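Local coordinates for peroxisomal acyl-coenzyme A oxidase 1 (Arabidopsis thaliana, PDB 1W07), which oxidises long- and medium-chain acyl-CoAs to 2-trans-enoyl-CoAs in the peroxisome, using FAD and passing the electrons to oxygen to give hydrogen peroxide, at residues R53-F62 with T227-D238; T388-R396 with S408-V416. The protein carries 1 engineered substitution. All coordinates share one frame; numbering follows the deposited sequence.

Contact 1. Residues R53-F62 with T227-D238; sequences RARLSRKELF and TKMGNGAYNSMD
Arg58 reaches from the first turn of its helix into the loop 227-238 and binds the backbone carbonyl of Asn235. Its NE lies 2.9 Å from Asn235 O, and the N-H...O angle is 169°. The oxygen sits in the guanidinium plane and is met on a lone pair; NH2 adds a weak second bond. The chain leaves with CG anti to the backbone N (chi1 -174°) and bends at chi2, which carries the guanidinium across to the loop. Asn235 OD1 lies over one face of that group, offset toward its rim. Beside this polar contact, Leu61 CD2 packs 3.6 Å from Asn235 C, and Phe62 CE1 touches Asp238 CB at 3.4 Å. Farther back, Arg53 CD rests on Gly232 CA at 4.1 Å.

The second shell fixes the loop. Asn235 OD1 accepts from Lys228 N at 2.7 Å, and Asn235 ND2 donates to Lys228 O. Lys228 NZ donates to Asn239 OD1 and to Tyr234 O, and a water accepts from it and, weakly, from Arg58 NH2. The NH1 of Arg58 forms salt bridges with Asp224 and with Asp636 of the second subunit.

Ser57 and Glu60 form a capping box at the start of the helix. The contact joins the N-terminal helical domain to the middle beta domain, as in the acyl-CoA dehydrogenase fold, close to the FAD and the dimer interface.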
ATOM      1  N   ARG B  53     -16.949   3.546  13.147  1.00 26.16           N
ATOM      2  CA  ARG B  53     -15.641   3.518  13.774  1.00 28.52           C
ATOM      3  C   ARG B  53     -14.732   4.690  13.390  1.00 28.92           C
ATOM      4  O   ARG B  53     -14.007   5.218  14.238  1.00 26.75           O
ATOM      5  CB  ARG B  53     -14.975   2.181  13.448  1.00 29.85           C
ATOM      6  CG  ARG B  53     -13.742   1.868  14.246  1.00 35.23           C
ATOM      7  CD  ARG B  53     -13.123   0.581  13.735  1.00 35.83           C
ATOM      8  NE  ARG B  53     -13.783  -0.611  14.239  1.00 30.39           N
ATOM      9  CZ  ARG B  53     -13.629  -1.824  13.714  1.00 29.15           C
ATOM     10  NH1 ARG B  53     -12.852  -1.991  12.657  1.00 27.21           N
ATOM     11  NH2 ARG B  53     -14.229  -2.874  14.264  1.00 28.61           N
ATOM     12  N   ALA B  54     -14.783   5.103  12.126  1.00 27.76           N
ATOM     13  CA  ALA B  54     -13.966   6.214  11.650  1.00 26.97           C
ATOM     14  C   ALA B  54     -14.477   7.583  12.104  1.00 25.76           C
ATOM     15  O   ALA B  54     -13.807   8.592  11.903  1.00 28.59           O
ATOM     16  CB  ALA B  54     -13.865   6.178  10.125  1.00 28.19           C
ATOM     17  N   ARG B  55     -15.654   7.628  12.712  1.00 24.57           N
ATOM     18  CA  ARG B  55     -16.195   8.897  13.180  1.00 27.51           C
ATOM     19  C   ARG B  55     -15.970   9.092  14.693  1.00 27.16           C
ATOM     20  O   ARG B  55     -16.507  10.014  15.304  1.00 28.82           O
ATOM     21  CB  ARG B  55     -17.690   8.978  12.849  1.00 27.24           C
ATOM     22  CG  ARG B  55     -17.996   9.112  11.356  1.00 30.46           C
ATOM     23  CD  ARG B  55     -19.470   9.401  11.140  1.00 28.28           C
ATOM     24  NE  ARG B  55     -20.285   8.216  11.359  1.00 32.72           N
ATOM     25  CZ  ARG B  55     -20.484   7.273  10.444  1.00 32.47           C
ATOM     26  NH1 ARG B  55     -19.927   7.380   9.243  1.00 32.81           N
ATOM     27  NH2 ARG B  55     -21.237   6.221  10.732  1.00 32.77           N
ATOM     28  N   LEU B  56     -15.158   8.233  15.298  1.00 27.08           N
ATOM     29  CA  LEU B  56     -14.901   8.322  16.734  1.00 23.71           C
ATOM     30  C   LEU B  56     -13.515   8.877  17.032  1.00 21.68           C
ATOM     31  O   LEU B  56     -12.587   8.662  16.255  1.00 19.01           O
ATOM     32  CB  LEU B  56     -15.056   6.930  17.372  1.00 24.01           C
ATOM     33  CG  LEU B  56     -16.430   6.240  17.258  1.00 27.36           C
ATOM     34  CD1 LEU B  56     -16.292   4.777  17.667  1.00 24.16           C
ATOM     35  CD2 LEU B  56     -17.471   6.958  18.127  1.00 25.27           C
ATOM     36  N   SER B  57     -13.371   9.609  18.138  1.00 20.98           N
ATOM     37  CA  SER B  57     -12.059  10.135  18.513  1.00 20.40           C
ATOM     38  C   SER B  57     -11.291   8.965  19.119  1.00 20.41           C
ATOM     39  O   SER B  57     -11.879   7.912  19.378  1.00 18.93           O
ATOM     40  CB  SER B  57     -12.192  11.249  19.563  1.00 23.81           C
ATOM     41  OG  SER B  57     -12.755  10.743  20.785  1.00 23.07           O
ATOM     42  N   ARG B  58      -9.988   9.135  19.327  1.00 20.50           N
ATOM     43  CA  ARG B  58      -9.167   8.081  19.924  1.00 21.26           C
ATOM     44  C   ARG B  58      -9.826   7.623  21.220  1.00 18.44           C
ATOM     45  O   ARG B  58     -10.083   6.435  21.412  1.00 17.02           O
ATOM     46  CB  ARG B  58      -7.754   8.597  20.231  1.00 21.03           C
ATOM     47  CG  ARG B  58      -6.767   7.516  20.722  1.00 23.72           C
ATOM     48  CD  ARG B  58      -6.136   6.745  19.562  1.00 20.53           C
ATOM     49  NE  ARG B  58      -5.674   5.400  19.932  1.00 19.62           N
ATOM     50  CZ  ARG B  58      -4.529   5.099  20.550  1.00 19.80           C
ATOM     51  NH1 ARG B  58      -3.646   6.035  20.899  1.00 18.56           N
ATOM     52  NH2 ARG B  58      -4.263   3.828  20.824  1.00 17.62           N
ATOM     53  N   LYS B  59     -10.107   8.567  22.115  1.00 19.48           N
ATOM     54  CA  LYS B  59     -10.733   8.217  23.390  1.00 22.03           C
ATOM     55  C   LYS B  59     -12.045   7.458  23.253  1.00 18.83           C
ATOM     56  O   LYS B  59     -12.232   6.421  23.890  1.00 19.85           O
ATOM     57  CB  LYS B  59     -10.959   9.470  24.245  1.00 24.69           C
ATOM     58  CG  LYS B  59      -9.695  10.029  24.877  1.00 28.30           C
ATOM     59  CD  LYS B  59      -9.992  11.316  25.634  1.00 29.91           C
ATOM     60  CE  LYS B  59      -8.739  11.886  26.280  1.00 32.00           C
ATOM     61  NZ  LYS B  59      -9.002  13.171  26.992  1.00 29.45           N
ATOM     62  N   GLU B  60     -12.957   7.961  22.429  1.00 18.49           N
ATOM     63  CA  GLU B  60     -14.251   7.293  22.240  1.00 21.39           C
ATOM     64  C   GLU B  60     -14.071   5.903  21.623  1.00 19.24           C
ATOM     65  O   GLU B  60     -14.804   4.974  21.965  1.00 17.25           O
ATOM     66  CB  GLU B  60     -15.161   8.126  21.330  1.00 25.77           C
ATOM     67  CG  GLU B  60     -15.350   9.562  21.799  1.00 29.91           C
ATOM     68  CD  GLU B  60     -16.093  10.408  20.786  1.00 32.30           C
ATOM     69  OE1 GLU B  60     -15.809  10.296  19.566  1.00 32.15           O
ATOM     70  OE2 GLU B  60     -16.944  11.216  21.215  1.00 36.70           O
ATOM     71  N   LEU B  61     -13.104   5.769  20.713  1.00 18.07           N
ATOM     72  CA  LEU B  61     -12.849   4.490  20.048  1.00 17.64           C
ATOM     73  C   LEU B  61     -12.310   3.478  21.065  1.00 18.23           C
ATOM     74  O   LEU B  61     -12.687   2.300  21.055  1.00 18.10           O
ATOM     75  CB  LEU B  61     -11.825   4.678  18.924  1.00 16.87           C
ATOM     76  CG  LEU B  61     -11.420   3.411  18.158  1.00 18.99           C
ATOM     77  CD1 LEU B  61     -12.594   2.903  17.324  1.00 21.76           C
ATOM     78  CD2 LEU B  61     -10.226   3.706  17.268  1.00 16.18           C
ATOM     79  N   PHE B  62     -11.431   3.944  21.949  1.00 16.60           N
ATOM     80  CA  PHE B  62     -10.865   3.055  22.941  1.00 17.29           C
ATOM     81  C   PHE B  62     -11.945   2.631  23.940  1.00 17.15           C
ATOM     82  O   PHE B  62     -12.070   1.451  24.276  1.00 17.86           O
ATOM     83  CB  PHE B  62      -9.714   3.741  23.668  1.00 17.56           C
ATOM     84  CG  PHE B  62      -8.947   2.818  24.563  1.00 20.91           C
ATOM     85  CD1 PHE B  62      -8.185   1.778  24.027  1.00 20.15           C
ATOM     86  CD2 PHE B  62      -9.024   2.946  25.945  1.00 19.99           C
ATOM     87  CE1 PHE B  62      -7.515   0.879  24.862  1.00 21.66           C
ATOM     88  CE2 PHE B  62      -8.363   2.053  26.784  1.00 21.84           C
ATOM     89  CZ  PHE B  62      -7.608   1.022  26.247  1.00 19.58           C
ATOM     90  N   THR B 227      -0.973   7.309  18.147  1.00 17.12           N
ATOM     91  CA  THR B 227      -1.865   6.974  17.051  1.00 16.05           C
ATOM     92  C   THR B 227      -1.131   6.266  15.922  1.00 16.07           C
ATOM     93  O   THR B 227      -0.008   6.622  15.559  1.00 14.90           O
ATOM     94  CB  THR B 227      -2.579   8.243  16.511  1.00 16.95           C
ATOM     95  OG1 THR B 227      -3.354   8.816  17.564  1.00 25.00           O
ATOM     96  CG2 THR B 227      -3.507   7.896  15.349  1.00 15.87           C
ATOM     97  N   LYS B 228      -1.782   5.259  15.359  1.00 15.42           N
ATOM     98  CA  LYS B 228      -1.192   4.466  14.296  1.00 14.67           C
ATOM     99  C   LYS B 228      -1.882   4.669  12.953  1.00 15.46           C
ATOM    100  O   LYS B 228      -2.944   5.275  12.852  1.00 10.95           O
ATOM    101  CB  LYS B 228      -1.243   2.984  14.693  1.00 14.21           C
ATOM    102  CG  LYS B 228      -0.296   2.639  15.862  1.00 15.47           C
ATOM    103  CD  LYS B 228      -0.887   1.649  16.866  1.00 17.54           C
ATOM    104  CE  LYS B 228      -2.123   2.212  17.541  1.00 17.84           C
ATOM    105  NZ  LYS B 228      -2.571   1.332  18.649  1.00 15.33           N
ATOM    106  N   MET B 229      -1.250   4.149  11.917  1.00 17.21           N
ATOM    107  CA  MET B 229      -1.749   4.224  10.560  1.00 17.57           C
ATOM    108  C   MET B 229      -3.228   3.851  10.405  1.00 16.91           C
ATOM    109  O   MET B 229      -3.675   2.802  10.872  1.00 15.00           O
ATOM    110  CB  MET B 229      -0.886   3.297   9.701  1.00 18.86           C
ATOM    111  CG  MET B 229      -1.369   3.075   8.291  1.00 21.06           C
ATOM    112  SD  MET B 229      -0.236   2.020   7.362  1.00 21.19           S
ATOM    113  CE  MET B 229      -1.163   1.900   5.825  1.00 24.39           C
ATOM    114  N   GLY B 230      -3.972   4.727   9.736  1.00 17.91           N
ATOM    115  CA  GLY B 230      -5.375   4.470   9.451  1.00 16.33           C
ATOM    116  C   GLY B 230      -6.428   4.960  10.426  1.00 17.98           C
ATOM    117  O   GLY B 230      -6.164   5.127  11.615  1.00 16.87           O
ATOM    118  N   ASN B 231      -7.630   5.204   9.910  1.00 19.34           N
ATOM    119  CA  ASN B 231      -8.751   5.636  10.741  1.00 18.35           C
ATOM    120  C   ASN B 231      -9.369   4.383  11.347  1.00 16.58           C
ATOM    121  O   ASN B 231      -9.850   3.519  10.623  1.00 12.52           O
ATOM    122  CB  ASN B 231      -9.789   6.355   9.893  1.00 20.57           C
ATOM    123  CG  ASN B 231      -9.285   7.668   9.370  1.00 23.81           C
ATOM    124  OD1 ASN B 231      -8.938   8.560  10.142  1.00 23.35           O
ATOM    125  ND2 ASN B 231      -9.235   7.800   8.054  1.00 20.00           N
ATOM    126  N   GLY B 232      -9.371   4.292  12.673  1.00 15.92           N
ATOM    127  CA  GLY B 232      -9.896   3.112  13.334  1.00 16.35           C
ATOM    128  C   GLY B 232      -8.763   2.100  13.366  1.00 18.14           C
ATOM    129  O   GLY B 232      -7.717   2.345  13.973  1.00 17.15           O
ATOM    130  N   ALA B 233      -8.968   0.965  12.708  1.00 17.83           N
ATOM    131  CA  ALA B 233      -7.965  -0.085  12.623  1.00 16.50           C
ATOM    132  C   ALA B 233      -7.361  -0.489  13.973  1.00 17.62           C
ATOM    133  O   ALA B 233      -8.080  -0.884  14.887  1.00 18.89           O
ATOM    134  CB  ALA B 233      -6.857   0.353  11.636  1.00 16.60           C
ATOM    135  N   TYR B 234      -6.038  -0.403  14.096  1.00 17.57           N
ATOM    136  CA  TYR B 234      -5.380  -0.791  15.338  1.00 18.25           C
ATOM    137  C   TYR B 234      -5.434   0.299  16.404  1.00 16.57           C
ATOM    138  O   TYR B 234      -4.886   0.129  17.494  1.00 15.33           O
ATOM    139  CB  TYR B 234      -3.912  -1.156  15.076  1.00 23.26           C
ATOM    140  CG  TYR B 234      -3.604  -2.636  15.148  1.00 24.42           C
ATOM    141  CD1 TYR B 234      -3.853  -3.479  14.062  1.00 26.82           C
ATOM    142  CD2 TYR B 234      -3.065  -3.196  16.309  1.00 26.26           C
ATOM    143  CE1 TYR B 234      -3.571  -4.844  14.134  1.00 31.42           C
ATOM    144  CE2 TYR B 234      -2.782  -4.560  16.389  1.00 28.38           C
ATOM    145  CZ  TYR B 234      -3.038  -5.377  15.292  1.00 30.13           C
ATOM    146  OH  TYR B 234      -2.751  -6.718  15.345  1.00 33.43           O
ATOM    147  N   ASN B 235      -6.097   1.411  16.113  1.00 14.37           N
ATOM    148  CA  ASN B 235      -6.151   2.476  17.096  1.00 15.87           C
ATOM    149  C   ASN B 235      -7.077   2.176  18.269  1.00 19.90           C
ATOM    150  O   ASN B 235      -7.128   2.931  19.241  1.00 18.10           O
ATOM    151  CB  ASN B 235      -6.475   3.793  16.413  1.00 15.46           C
ATOM    152  CG  ASN B 235      -5.273   4.339  15.666  1.00 15.52           C
ATOM    153  OD1 ASN B 235      -4.226   4.588  16.265  1.00 10.13           O
ATOM    154  ND2 ASN B 235      -5.407   4.507  14.358  1.00 10.62           N
ATOM    155  N   SER B 236      -7.781   1.050  18.190  1.00 17.07           N
ATOM    156  CA  SER B 236      -8.653   0.613  19.272  1.00 18.88           C
ATOM    157  C   SER B 236      -7.769  -0.187  20.237  1.00 19.00           C
ATOM    158  O   SER B 236      -8.170  -0.482  21.367  1.00 16.22           O
ATOM    159  CB  SER B 236      -9.760  -0.288  18.736  1.00 16.28           C
ATOM    160  OG  SER B 236      -9.222  -1.331  17.948  1.00 16.05           O
ATOM    161  N   MET B 237      -6.570  -0.541  19.771  1.00 17.03           N
ATOM    162  CA  MET B 237      -5.612  -1.304  20.564  1.00 16.82           C
ATOM    163  C   MET B 237      -4.721  -0.343  21.329  1.00 18.73           C
ATOM    164  O   MET B 237      -4.247   0.655  20.777  1.00 16.29           O
ATOM    165  CB  MET B 237      -4.740  -2.183  19.654  1.00 17.91           C
ATOM    166  CG  MET B 237      -3.645  -3.015  20.359  1.00 16.40           C
ATOM    167  SD  MET B 237      -4.303  -4.460  21.260  1.00 17.81           S
ATOM    168  CE  MET B 237      -4.639  -5.629  19.919  1.00 11.47           C
ATOM    169  N   ASP B 238      -4.504  -0.631  22.607  1.00 16.63           N
ATOM    170  CA  ASP B 238      -3.637   0.215  23.409  1.00 16.69           C
ATOM    171  C   ASP B 238      -2.212  -0.327  23.411  1.00 19.57           C
ATOM    172  O   ASP B 238      -1.785  -0.965  24.376  1.00 18.96           O
ATOM    173  CB  ASP B 238      -4.154   0.328  24.853  1.00 15.00           C
ATOM    174  CG  ASP B 238      -4.401  -1.019  25.494  1.00 20.47           C
ATOM    175  OD1 ASP B 238      -4.031  -1.186  26.676  1.00 19.81           O
ATOM    176  OD2 ASP B 238      -4.981  -1.912  24.830  1.00 18.38           O
TER
HETATM  177  O   HOH W   1      -0.944   2.951  20.530  1.00 14.66           O

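Contact 2. Residues T388-R396 with S408-V416; sequences TADGIEECR and SGLPELFAV
Phe414 lays its ring against helix 388-396 and meets it with both a face and an edge. The two helices pack antiparallel in the C-terminal helical region of the acyl-CoA oxidase fold. The axes of the segments 388-396 and 410-416 come within 9.1 Å, with 166° between their directions. No hydrogen bond crosses between them.

Glu393 CB lies over one face of the Phe414 ring, a CH-pi contact 4.1 Å from the centroid. Ala389 O lies at the ring edge, near its plane. Phe414 CG is anti to the backbone N (chi1 178°), and this directs the ring to the backbone and side chains of the partner helix. The ring also touches Met229 of the loop 227-238.

Ile392 fills the middle of the interface. Its CG2 branch presses on the Phe414 backbone, 3.6 Å from Phe414 CA. The same methyl meets Leu413 CG, and the two side chains cross at about a right angle. Ile392 also touches Ala299 of helix 278-309, so it is buried between helices.

Leu410, one turn before Phe414 in its helix, packs beside Cys395 and Arg396. Its CD1 lies 3.6 Å from Arg396 CA and packs against Cys395 O as well. Leu410 CB meets the aliphatic CB and CG of Arg396. Farther along that chain, Arg396 CD touches Pro411 CG, and the two side chains cross at about a right angle. Val418 of the second subunit packs on both Glu393 and Arg396.

The polar end of Arg396 stays on its own helix. A bend at chi3 (64°) turns the guanidinium back to Glu393, and Lys397 gives this carboxylate a further salt bridge. Arg396 grips it side-on: NH2 meets Glu393 OE1 at 2.7 Å, and NE meets Glu393 OE2 at 2.9 Å.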
ATOM      1  N   THR B 388      -0.564 -10.743   0.830  1.00 11.13           N
ATOM      2  CA  THR B 388      -1.886 -10.294   1.279  1.00 12.04           C
ATOM      3  C   THR B 388      -1.962  -8.785   1.438  1.00 13.03           C
ATOM      4  O   THR B 388      -2.922  -8.158   0.972  1.00 11.06           O
ATOM      5  CB  THR B 388      -2.284 -11.007   2.594  1.00 13.51           C
ATOM      6  OG1 THR B 388      -2.361 -12.415   2.340  1.00 15.14           O
ATOM      7  CG2 THR B 388      -3.649 -10.506   3.119  1.00  8.77           C
ATOM      8  N   ALA B 389      -0.962  -8.204   2.098  1.00 12.61           N
ATOM      9  CA  ALA B 389      -0.916  -6.762   2.308  1.00 12.71           C
ATOM     10  C   ALA B 389      -0.949  -6.040   0.961  1.00 10.91           C
ATOM     11  O   ALA B 389      -1.745  -5.124   0.754  1.00 14.40           O
ATOM     12  CB  ALA B 389       0.364  -6.397   3.081  1.00 10.38           C
ATOM     13  N   ASP B 390      -0.090  -6.452   0.036  1.00 11.06           N
ATOM     14  CA  ASP B 390      -0.085  -5.810  -1.272  1.00 12.52           C
ATOM     15  C   ASP B 390      -1.431  -6.062  -1.972  1.00 12.02           C
ATOM     16  O   ASP B 390      -1.976  -5.164  -2.609  1.00 10.20           O
ATOM     17  CB  ASP B 390       1.049  -6.350  -2.146  1.00 16.94           C
ATOM     18  CG  ASP B 390       2.433  -5.981  -1.626  1.00 25.22           C
ATOM     19  OD1 ASP B 390       2.583  -4.997  -0.852  1.00 22.62           O
ATOM     20  OD2 ASP B 390       3.381  -6.681  -2.027  1.00 25.04           O
ATOM     21  N   GLY B 391      -1.963  -7.281  -1.843  1.00  9.44           N
ATOM     22  CA  GLY B 391      -3.228  -7.625  -2.479  1.00 12.08           C
ATOM     23  C   GLY B 391      -4.408  -6.787  -2.016  1.00 10.93           C
ATOM     24  O   GLY B 391      -5.310  -6.457  -2.809  1.00 11.84           O
ATOM     25  N   ILE B 392      -4.422  -6.442  -0.730  1.00 10.54           N
ATOM     26  CA  ILE B 392      -5.500  -5.644  -0.163  1.00 11.69           C
ATOM     27  C   ILE B 392      -5.460  -4.237  -0.737  1.00 14.01           C
ATOM     28  O   ILE B 392      -6.506  -3.694  -1.086  1.00 13.65           O
ATOM     29  CB  ILE B 392      -5.396  -5.542   1.374  1.00 14.87           C
ATOM     30  CG1 ILE B 392      -5.630  -6.915   2.000  1.00  9.46           C
ATOM     31  CG2 ILE B 392      -6.417  -4.497   1.910  1.00 10.26           C
ATOM     32  CD1 ILE B 392      -5.322  -6.949   3.480  1.00 14.83           C
ATOM     33  N   GLU B 393      -4.269  -3.639  -0.823  1.00 11.96           N
ATOM     34  CA  GLU B 393      -4.150  -2.299  -1.374  1.00 14.37           C
ATOM     35  C   GLU B 393      -4.489  -2.307  -2.862  1.00 15.66           C
ATOM     36  O   GLU B 393      -5.060  -1.346  -3.387  1.00 15.08           O
ATOM     37  CB  GLU B 393      -2.736  -1.721  -1.135  1.00 15.04           C
ATOM     38  CG  GLU B 393      -2.415  -0.480  -1.999  1.00 19.65           C
ATOM     39  CD  GLU B 393      -3.422   0.668  -1.852  1.00 25.46           C
ATOM     40  OE1 GLU B 393      -3.413   1.592  -2.702  1.00 25.91           O
ATOM     41  OE2 GLU B 393      -4.212   0.671  -0.885  1.00 23.58           O
ATOM     42  N   GLU B 394      -4.140  -3.390  -3.547  1.00 15.53           N
ATOM     43  CA  GLU B 394      -4.432  -3.497  -4.974  1.00 15.14           C
ATOM     44  C   GLU B 394      -5.947  -3.604  -5.182  1.00 13.03           C
ATOM     45  O   GLU B 394      -6.489  -3.109  -6.183  1.00 12.96           O
ATOM     46  CB  GLU B 394      -3.740  -4.720  -5.559  1.00 12.16           C
ATOM     47  CG  GLU B 394      -4.021  -4.964  -7.038  1.00 21.04           C
ATOM     48  CD  GLU B 394      -3.465  -3.882  -7.985  1.00 23.41           C
ATOM     49  OE1 GLU B 394      -3.741  -3.994  -9.192  1.00 28.49           O
ATOM     50  OE2 GLU B 394      -2.766  -2.942  -7.549  1.00 23.03           O
ATOM     51  N   CYS B 395      -6.644  -4.232  -4.241  1.00 13.89           N
ATOM     52  CA  CYS B 395      -8.090  -4.347  -4.374  1.00 12.28           C
ATOM     53  C   CYS B 395      -8.692  -2.967  -4.219  1.00 11.46           C
ATOM     54  O   CYS B 395      -9.729  -2.673  -4.814  1.00 10.00           O
ATOM     55  CB  CYS B 395      -8.666  -5.301  -3.326  1.00  9.60           C
ATOM     56  SG  CYS B 395      -8.392  -7.052  -3.681  1.00 15.89           S
ATOM     57  N   ARG B 396      -8.045  -2.113  -3.426  1.00 11.91           N
ATOM     58  CA  ARG B 396      -8.571  -0.773  -3.245  1.00 14.48           C
ATOM     59  C   ARG B 396      -8.449  -0.012  -4.571  1.00 14.94           C
ATOM     60  O   ARG B 396      -9.398   0.649  -4.998  1.00 15.29           O
ATOM     61  CB  ARG B 396      -7.835  -0.048  -2.112  1.00 16.63           C
ATOM     62  CG  ARG B 396      -8.491   1.273  -1.697  1.00 17.66           C
ATOM     63  CD  ARG B 396      -7.577   2.061  -0.785  1.00 19.66           C
ATOM     64  NE  ARG B 396      -6.369   2.438  -1.512  1.00 15.92           N
ATOM     65  CZ  ARG B 396      -6.342   3.325  -2.502  1.00 17.06           C
ATOM     66  NH1 ARG B 396      -7.449   3.965  -2.871  1.00 16.51           N
ATOM     67  NH2 ARG B 396      -5.213   3.545  -3.150  1.00 12.53           N
ATOM     68  N   SER B 408     -15.602   2.159   1.908  1.00 14.25           N
ATOM     69  CA  SER B 408     -15.401   1.061   0.966  1.00 14.35           C
ATOM     70  C   SER B 408     -14.875  -0.167   1.740  1.00 15.75           C
ATOM     71  O   SER B 408     -14.863  -1.287   1.202  1.00 14.01           O
ATOM     72  CB  SER B 408     -14.401   1.447  -0.137  1.00 13.89           C
ATOM     73  OG  SER B 408     -13.067   1.494   0.347  1.00 12.17           O
ATOM     74  N   GLY B 409     -14.457   0.050   2.995  1.00 14.53           N
ATOM     75  CA  GLY B 409     -13.953  -1.030   3.826  1.00 11.88           C
ATOM     76  C   GLY B 409     -12.514  -1.420   3.558  1.00 14.62           C
ATOM     77  O   GLY B 409     -11.885  -2.114   4.369  1.00 12.33           O
ATOM     78  N   LEU B 410     -11.971  -0.968   2.433  1.00 12.52           N
ATOM     79  CA  LEU B 410     -10.606  -1.335   2.056  1.00 13.71           C
ATOM     80  C   LEU B 410      -9.473  -0.562   2.726  1.00 12.45           C
ATOM     81  O   LEU B 410      -8.460  -1.153   3.088  1.00 10.34           O
ATOM     82  CB  LEU B 410     -10.474  -1.281   0.521  1.00 10.63           C
ATOM     83  CG  LEU B 410     -11.356  -2.355  -0.164  1.00 11.58           C
ATOM     84  CD1 LEU B 410     -11.452  -2.145  -1.680  1.00  7.56           C
ATOM     85  CD2 LEU B 410     -10.767  -3.716   0.146  1.00 15.17           C
ATOM     86  N   PRO B 411      -9.628   0.766   2.890  1.00 11.54           N
ATOM     87  CA  PRO B 411      -8.572   1.568   3.544  1.00 12.24           C
ATOM     88  C   PRO B 411      -8.271   1.036   4.949  1.00 11.73           C
ATOM     89  O   PRO B 411      -7.113   0.789   5.303  1.00  9.81           O
ATOM     90  CB  PRO B 411      -9.188   2.967   3.577  1.00 13.24           C
ATOM     91  CG  PRO B 411     -10.054   2.992   2.339  1.00 13.40           C
ATOM     92  CD  PRO B 411     -10.696   1.620   2.352  1.00  9.19           C
ATOM     93  N   GLU B 412      -9.306   0.847   5.762  1.00 10.78           N
ATOM     94  CA  GLU B 412      -9.068   0.346   7.103  1.00 10.86           C
ATOM     95  C   GLU B 412      -8.516  -1.086   7.091  1.00 12.73           C
ATOM     96  O   GLU B 412      -7.632  -1.423   7.886  1.00 11.15           O
ATOM     97  CB  GLU B 412     -10.348   0.399   7.942  1.00  9.54           C
ATOM     98  CG  GLU B 412     -10.091   0.016   9.403  1.00 11.99           C
ATOM     99  CD  GLU B 412     -11.363  -0.131  10.214  1.00 12.91           C
ATOM    100  OE1 GLU B 412     -12.372  -0.623   9.665  1.00 17.86           O
ATOM    101  OE2 GLU B 412     -11.346   0.214  11.411  1.00 12.69           O
ATOM    102  N   LEU B 413      -9.018  -1.934   6.195  1.00 10.26           N
ATOM    103  CA  LEU B 413      -8.553  -3.309   6.150  1.00 10.69           C
ATOM    104  C   LEU B 413      -7.042  -3.390   5.894  1.00 13.05           C
ATOM    105  O   LEU B 413      -6.334  -4.195   6.505  1.00 12.39           O
ATOM    106  CB  LEU B 413      -9.325  -4.084   5.079  1.00  9.75           C
ATOM    107  CG  LEU B 413      -8.966  -5.574   4.939  1.00 12.89           C
ATOM    108  CD1 LEU B 413      -9.255  -6.305   6.254  1.00  7.65           C
ATOM    109  CD2 LEU B 413      -9.754  -6.190   3.782  1.00 13.66           C
ATOM    110  N   PHE B 414      -6.545  -2.550   4.998  1.00 13.97           N
ATOM    111  CA  PHE B 414      -5.126  -2.521   4.685  1.00 12.36           C
ATOM    112  C   PHE B 414      -4.333  -2.067   5.908  1.00 12.53           C
ATOM    113  O   PHE B 414      -3.349  -2.705   6.320  1.00  9.69           O
ATOM    114  CB  PHE B 414      -4.862  -1.552   3.528  1.00 12.35           C
ATOM    115  CG  PHE B 414      -3.399  -1.424   3.166  1.00 14.32           C
ATOM    116  CD1 PHE B 414      -2.719  -2.479   2.564  1.00 16.52           C
ATOM    117  CD2 PHE B 414      -2.700  -0.259   3.444  1.00 17.09           C
ATOM    118  CE1 PHE B 414      -1.368  -2.386   2.246  1.00 18.79           C
ATOM    119  CE2 PHE B 414      -1.333  -0.147   3.129  1.00 24.54           C
ATOM    120  CZ  PHE B 414      -0.666  -1.212   2.529  1.00 21.44           C
ATOM    121  N   ALA B 415      -4.758  -0.958   6.495  1.00 10.34           N
ATOM    122  CA  ALA B 415      -4.067  -0.422   7.661  1.00 11.27           C
ATOM    123  C   ALA B 415      -4.073  -1.416   8.827  1.00 13.25           C
ATOM    124  O   ALA B 415      -3.050  -1.616   9.479  1.00 13.80           O
ATOM    125  CB  ALA B 415      -4.720   0.900   8.074  1.00 11.07           C
ATOM    126  N   VAL B 416      -5.206  -2.061   9.086  1.00 12.03           N
ATOM    127  CA  VAL B 416      -5.260  -2.994  10.200  1.00 12.92           C
ATOM    128  C   VAL B 416      -4.457  -4.272   9.925  1.00 14.82           C
ATOM    129  O   VAL B 416      -3.925  -4.896  10.854  1.00 13.32           O
ATOM    130  CB  VAL B 416      -6.725  -3.355  10.555  1.00 18.69           C
ATOM    131  CG1 VAL B 416      -7.290  -4.370   9.562  1.00 20.20           C
ATOM    132  CG2 VAL B 416      -6.797  -3.870  11.983  1.00 20.14           C
TER

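In the fold
Both segments of contact 1 come earlier in the chain than those of contact 2, and the centres of the contacts lie about 17 Å apart. Contact 1 joins the start of helix 58-78 to the loop between strands 220-224 and 240-244. Contact 2 pairs helices 370-398 and 410-417 in the C-alpha1 region. Helix 410-417 links the two. Glu412 OE2 forms a salt bridge with Arg53 NH1 at 2.9 Å and probably accepts a hydrogen bond from Ala233 N. Arg53 NH2 also donates to Asp94 O. Tyr234 packs on Val416. Through this helix the N-terminal, middle and C-terminal parts of the subunit meet. Both contacts also touch the second subunit of the homodimer, and both lie near bound FAD.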